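Local coordinates for ribonuclease VapC (Haemophilus influenzae, PDB 6NKL), which is probably the toxic component of a toxin-antitoxin pair, a magnesium-dependent ribonuclease of the PIN-domain family, at residues Ser37-Glu43 with Trp101-His105; Pro94-Leu100 with Val118-Ile124. All coordinates share one frame; numbering follows the deposited sequence.

Contact 1: Ser37-Glu43 with Trp101-His105; sequences SFITYAE and WIACH
Ser37 OG is held from two directions, by the ring nitrogen His105 ND1 at 2.9 Å and by the backbone amide Ile39 N at 3.1 Å. The second is an N-capping bond with an N-H...O angle of 158°, closing the first turn of helix 38-49; either partner could be the donor in the first. With OG swung anti to the backbone N of Ser37 (chi1 169°), the hydroxyl faces helix 97-109 and meets the imidazole at its edge, in the ring plane. The same histidine brings CE1 to the edge of the Phe38 ring, 3.8 Å from Phe38 CD1, the two ring planes inclined at 59°. In this PIN domain the contact joins the end of strand 33-37 and the helix after it to helix 97-109, segments 38-43 and 101-105 running roughly antiparallel. Ile39 makes the apolar part of the contact: its CD1 packs on Trp101 CB at 3.6 Å, while CB and CG2 lie against Ile102 CG1. Beyond Trp101 CB the indole leads away, stacks on Tyr81 and reaches the second subunit, where NE1 bonds to Asn98 of that chain. The methyl Ile102 CD1 points across the Thr40 side chain at about a right angle, 3.4 Å from Thr40 OG1, whose hydrogen-bond partner is Thr7 OG1.

Contact 2: Pro94-Leu100 with Val118-Ile124; sequences PIGNNDL and VKEFQRI
Ile95 and Ile124 meet methyl to methyl, CD1 to CD1 at 3.7 Å, in the tightly packed half of the contact. Leu100 CD1 reaches the same Ile124 methyl at 4.0 Å, and the Ile95 and Glu120 side chains run alongside each other in opposite senses, Ile95 CG1 against Glu120 CB. Phe121 turns the edge of its ring to the backbone of the helix, where Asp99 O lies near the ring plane, 3.5 Å from Phe121 CE1, while Val118 CG1 of its own segment covers one face. The solvent side is a single layer: Pro94 CB sits over one face of the guanidinium of exposed Arg123, offset toward its rim, 3.2 Å from Arg123 NE, with the arginine chain extended from CG to NE and its NH1 bonded to Gln91. Between the halves, one water accepts from Gly96 N and donates to Asp99 OD2 at 2.8 Å and to Glu120 OE2 at 2.9 Å, so it ties both carboxylates to the backbone N-H before the helix. Asp99 OD1 pairs instead with a basic side chain of another protein's chain. The 3-10 turn 119-123 thus backs the start of helix 97-109, where Asp99 is a predicted magnesium ligand of the acidic PIN-domain active site.

In the fold
Both contacts use helix 97-109: contact 2 takes its first turn and the loop before it, contact 1 the next stretch. Contact 1 lies deep in the chain, every touching residue buried, and ties the helix to the one after strand 33-37; contact 2 has a buried apolar side but runs out to exposed Arg123, and joins the helix to the loop between strands 112-115 and 128-131. Their polar chemistry differs accordingly, a direct serine-histidine bond inside and a water shared by two carboxylates and a backbone N-H farther out. They meet where Ala103 CB packs on Ile124 CD1 at 3.6 Å and where Ile39 touches Asn98. Both also reach the second subunit.

Contact 1: Ser37-Glu43 with Trp101-His105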
# COMPACT_ATOMS: atom_id res chain seq x y z
N SER B 37 -2.74 8.68 5.79
CA SER B 37 -2.72 7.26 5.43
C SER B 37 -1.52 6.59 6.09
O SER B 37 -0.50 7.22 6.39
CB SER B 37 -2.69 7.10 3.90
OG SER B 37 -2.42 5.77 3.49
N PHE B 38 -1.69 5.29 6.37
CA PHE B 38 -0.56 4.45 6.79
C PHE B 38 0.61 4.54 5.83
O PHE B 38 1.76 4.37 6.24
CB PHE B 38 -0.99 2.99 6.91
CG PHE B 38 -1.15 2.28 5.60
CD1 PHE B 38 -2.27 2.48 4.82
CD2 PHE B 38 -0.17 1.42 5.15
CE1 PHE B 38 -2.42 1.85 3.61
CE2 PHE B 38 -0.31 0.77 3.94
CZ PHE B 38 -1.43 0.98 3.17
N ILE B 39 0.34 4.79 4.54
CA ILE B 39 1.42 4.98 3.58
C ILE B 39 2.32 6.10 4.05
O ILE B 39 3.54 5.95 4.14
CB ILE B 39 0.86 5.30 2.18
CG1 ILE B 39 0.02 4.11 1.68
CG2 ILE B 39 2.00 5.68 1.25
CD1 ILE B 39 0.81 2.89 1.22
N THR B 40 1.71 7.25 4.34
CA THR B 40 2.45 8.43 4.72
C THR B 40 3.19 8.20 6.03
O THR B 40 4.34 8.62 6.20
CB THR B 40 1.49 9.63 4.82
OG1 THR B 40 0.95 9.95 3.52
CG2 THR B 40 2.22 10.89 5.38
N TYR B 41 2.55 7.50 6.97
CA TYR B 41 3.20 7.22 8.24
C TYR B 41 4.45 6.37 8.02
O TYR B 41 5.48 6.56 8.66
CB TYR B 41 2.19 6.53 9.16
CG TYR B 41 2.66 6.08 10.51
CD1 TYR B 41 3.24 6.98 11.38
CD2 TYR B 41 2.46 4.77 10.95
CE1 TYR B 41 3.63 6.61 12.63
CE2 TYR B 41 2.87 4.36 12.21
CZ TYR B 41 3.45 5.31 13.06
OH TYR B 41 3.86 4.98 14.32
N ALA B 42 4.37 5.42 7.11
CA ALA B 42 5.53 4.60 6.79
C ALA B 42 6.65 5.46 6.20
O ALA B 42 7.83 5.27 6.52
CB ALA B 42 5.11 3.46 5.84
N GLU B 43 6.31 6.43 5.35
CA GLU B 43 7.34 7.32 4.82
C GLU B 43 7.94 8.17 5.94
O GLU B 43 9.17 8.39 5.97
CB GLU B 43 6.77 8.22 3.71
CG GLU B 43 6.34 7.43 2.44
CD GLU B 43 5.93 8.33 1.29
OE1 GLU B 43 4.71 8.55 1.10
OE2 GLU B 43 6.83 8.85 0.60
N TRP B 101 -1.58 4.68 -3.74
CA TRP B 101 -2.18 4.05 -2.58
C TRP B 101 -2.88 5.10 -1.71
O TRP B 101 -3.98 4.88 -1.24
CB TRP B 101 -1.13 3.28 -1.78
CG TRP B 101 -0.86 1.92 -2.31
CD1 TRP B 101 0.28 1.49 -2.95
CD2 TRP B 101 -1.74 0.80 -2.27
NE1 TRP B 101 0.16 0.17 -3.28
CE2 TRP B 101 -1.07 -0.28 -2.89
CE3 TRP B 101 -3.03 0.60 -1.78
CZ2 TRP B 101 -1.66 -1.52 -3.02
CZ3 TRP B 101 -3.61 -0.63 -1.91
CH2 TRP B 101 -2.93 -1.68 -2.53
N ILE B 102 -2.26 6.28 -1.56
CA ILE B 102 -2.81 7.32 -0.71
C ILE B 102 -4.13 7.82 -1.29
O ILE B 102 -5.15 7.89 -0.59
CB ILE B 102 -1.78 8.45 -0.54
CG1 ILE B 102 -0.61 7.97 0.31
CG2 ILE B 102 -2.36 9.70 0.15
CD1 ILE B 102 0.57 8.94 0.29
N ALA B 103 -4.14 8.08 -2.60
CA ALA B 103 -5.37 8.51 -3.27
C ALA B 103 -6.48 7.48 -3.08
O ALA B 103 -7.62 7.83 -2.75
CB ALA B 103 -5.10 8.75 -4.76
N CYS B 104 -6.16 6.20 -3.28
CA CYS B 104 -7.17 5.17 -3.13
C CYS B 104 -7.62 5.05 -1.69
O CYS B 104 -8.79 4.72 -1.43
CB CYS B 104 -6.63 3.82 -3.64
SG CYS B 104 -6.35 3.87 -5.42
N HIS B 105 -6.72 5.28 -0.73
CA HIS B 105 -7.15 5.33 0.66
C HIS B 105 -8.21 6.41 0.86
O HIS B 105 -9.28 6.15 1.44
CB HIS B 105 -5.97 5.59 1.56
CG HIS B 105 -6.16 5.09 2.95
ND1 HIS B 105 -5.11 4.88 3.82
CD2 HIS B 105 -7.28 4.74 3.64
CE1 HIS B 105 -5.57 4.40 4.96
NE2 HIS B 105 -6.89 4.33 4.89

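Contact 2: Pro94-Leu100 with Val118-Ile124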
# COMPACT_ATOMS: atom_id res chain seq x y z
N PRO B 94 1.67 7.98 -14.68
CA PRO B 94 1.66 9.40 -14.27
C PRO B 94 1.60 9.62 -12.76
O PRO B 94 1.80 10.76 -12.34
CB PRO B 94 0.41 9.96 -14.94
CG PRO B 94 -0.49 8.78 -15.09
CD PRO B 94 0.43 7.61 -15.39
N ILE B 95 1.32 8.59 -11.95
CA ILE B 95 1.19 8.75 -10.50
C ILE B 95 2.10 7.76 -9.80
O ILE B 95 2.07 6.57 -10.11
CB ILE B 95 -0.28 8.56 -10.07
CG1 ILE B 95 -1.13 9.61 -10.79
CG2 ILE B 95 -0.40 8.68 -8.56
CD1 ILE B 95 -2.59 9.56 -10.47
N GLY B 96 2.91 8.24 -8.84
CA GLY B 96 3.77 7.34 -8.08
C GLY B 96 2.97 6.31 -7.29
O GLY B 96 1.80 6.53 -6.94
N ASN B 97 3.62 5.18 -6.98
CA ASN B 97 2.88 4.06 -6.39
C ASN B 97 2.34 4.43 -5.02
O ASN B 97 1.18 4.14 -4.71
CB ASN B 97 3.71 2.79 -6.28
CG ASN B 97 2.82 1.51 -5.96
OD1 ASN B 97 3.20 0.64 -5.16
ND2 ASN B 97 1.64 1.44 -6.58
N ASN B 98 3.16 5.07 -4.19
CA ASN B 98 2.69 5.43 -2.86
C ASN B 98 1.65 6.55 -2.92
O ASN B 98 0.69 6.55 -2.14
CB ASN B 98 3.85 5.83 -1.96
CG ASN B 98 4.58 4.61 -1.39
OD1 ASN B 98 4.01 3.52 -1.34
ND2 ASN B 98 5.80 4.80 -0.93
N ASP B 99 1.80 7.49 -3.86
CA ASP B 99 0.75 8.49 -4.07
C ASP B 99 -0.55 7.83 -4.48
O ASP B 99 -1.63 8.25 -4.06
CB ASP B 99 1.18 9.50 -5.12
CG ASP B 99 2.12 10.60 -4.56
OD1 ASP B 99 2.21 10.77 -3.30
OD2 ASP B 99 2.75 11.32 -5.39
N LEU B 100 -0.46 6.78 -5.29
CA LEU B 100 -1.67 6.10 -5.73
C LEU B 100 -2.36 5.40 -4.57
O LEU B 100 -3.58 5.46 -4.43
CB LEU B 100 -1.36 5.08 -6.81
CG LEU B 100 -2.55 4.33 -7.39
CD1 LEU B 100 -3.53 5.31 -8.00
CD2 LEU B 100 -2.04 3.35 -8.43
N VAL B 118 0.72 18.11 -6.55
CA VAL B 118 0.55 16.82 -7.21
C VAL B 118 -0.63 16.96 -8.17
O VAL B 118 -1.72 16.44 -7.91
CB VAL B 118 0.33 15.69 -6.20
CG1 VAL B 118 0.07 14.40 -6.89
CG2 VAL B 118 1.56 15.53 -5.30
N LYS B 119 -0.44 17.68 -9.26
CA LYS B 119 -1.52 17.86 -10.22
C LYS B 119 -1.94 16.54 -10.86
O LYS B 119 -3.08 16.43 -11.34
CB LYS B 119 -1.09 18.89 -11.29
CG LYS B 119 -1.62 20.31 -11.06
N GLU B 120 -1.05 15.54 -10.86
CA GLU B 120 -1.38 14.21 -11.37
C GLU B 120 -2.70 13.70 -10.85
O GLU B 120 -3.39 12.93 -11.54
CB GLU B 120 -0.32 13.19 -10.95
CG GLU B 120 1.05 13.46 -11.32
CD GLU B 120 1.72 14.23 -10.26
OE1 GLU B 120 1.41 15.43 -10.19
OE2 GLU B 120 2.51 13.63 -9.49
N PHE B 121 -3.03 14.01 -9.59
CA PHE B 121 -4.23 13.45 -8.98
C PHE B 121 -5.49 13.77 -9.77
O PHE B 121 -6.52 13.10 -9.58
CB PHE B 121 -4.39 13.94 -7.53
CG PHE B 121 -3.51 13.22 -6.52
CD1 PHE B 121 -3.27 11.84 -6.62
CD2 PHE B 121 -2.95 13.92 -5.48
CE1 PHE B 121 -2.47 11.20 -5.67
CE2 PHE B 121 -2.17 13.28 -4.53
CZ PHE B 121 -1.93 11.92 -4.63
N GLN B 122 -5.45 14.77 -10.65
CA GLN B 122 -6.64 15.06 -11.46
C GLN B 122 -7.01 13.89 -12.37
O GLN B 122 -8.16 13.82 -12.81
CB GLN B 122 -6.45 16.32 -12.30
CG GLN B 122 -5.39 16.20 -13.36
CD GLN B 122 -4.98 17.53 -13.98
OE1 GLN B 122 -5.46 18.60 -13.58
NE2 GLN B 122 -4.06 17.47 -14.95
N ARG B 123 -6.07 12.98 -12.66
CA ARG B 123 -6.38 11.81 -13.49
C ARG B 123 -7.27 10.80 -12.77
O ARG B 123 -7.90 9.95 -13.41
CB ARG B 123 -5.09 11.11 -13.93
CG ARG B 123 -4.10 12.04 -14.61
CD ARG B 123 -2.75 11.39 -14.77
NE ARG B 123 -1.85 12.18 -15.62
CZ ARG B 123 -1.63 11.94 -16.92
NH1 ARG B 123 -2.23 10.94 -17.53
NH2 ARG B 123 -0.77 12.70 -17.60
N ILE B 124 -7.33 10.88 -11.44
CA ILE B 124 -8.23 10.03 -10.67
C ILE B 124 -9.51 10.85 -10.50
O ILE B 124 -9.69 11.61 -9.54
CB ILE B 124 -7.61 9.61 -9.35
CG1 ILE B 124 -6.23 9.00 -9.58
CG2 ILE B 124 -8.47 8.62 -8.67
CD1 ILE B 124 -5.47 8.78 -8.30
O HOH W 1 2.61 11.01 -8.16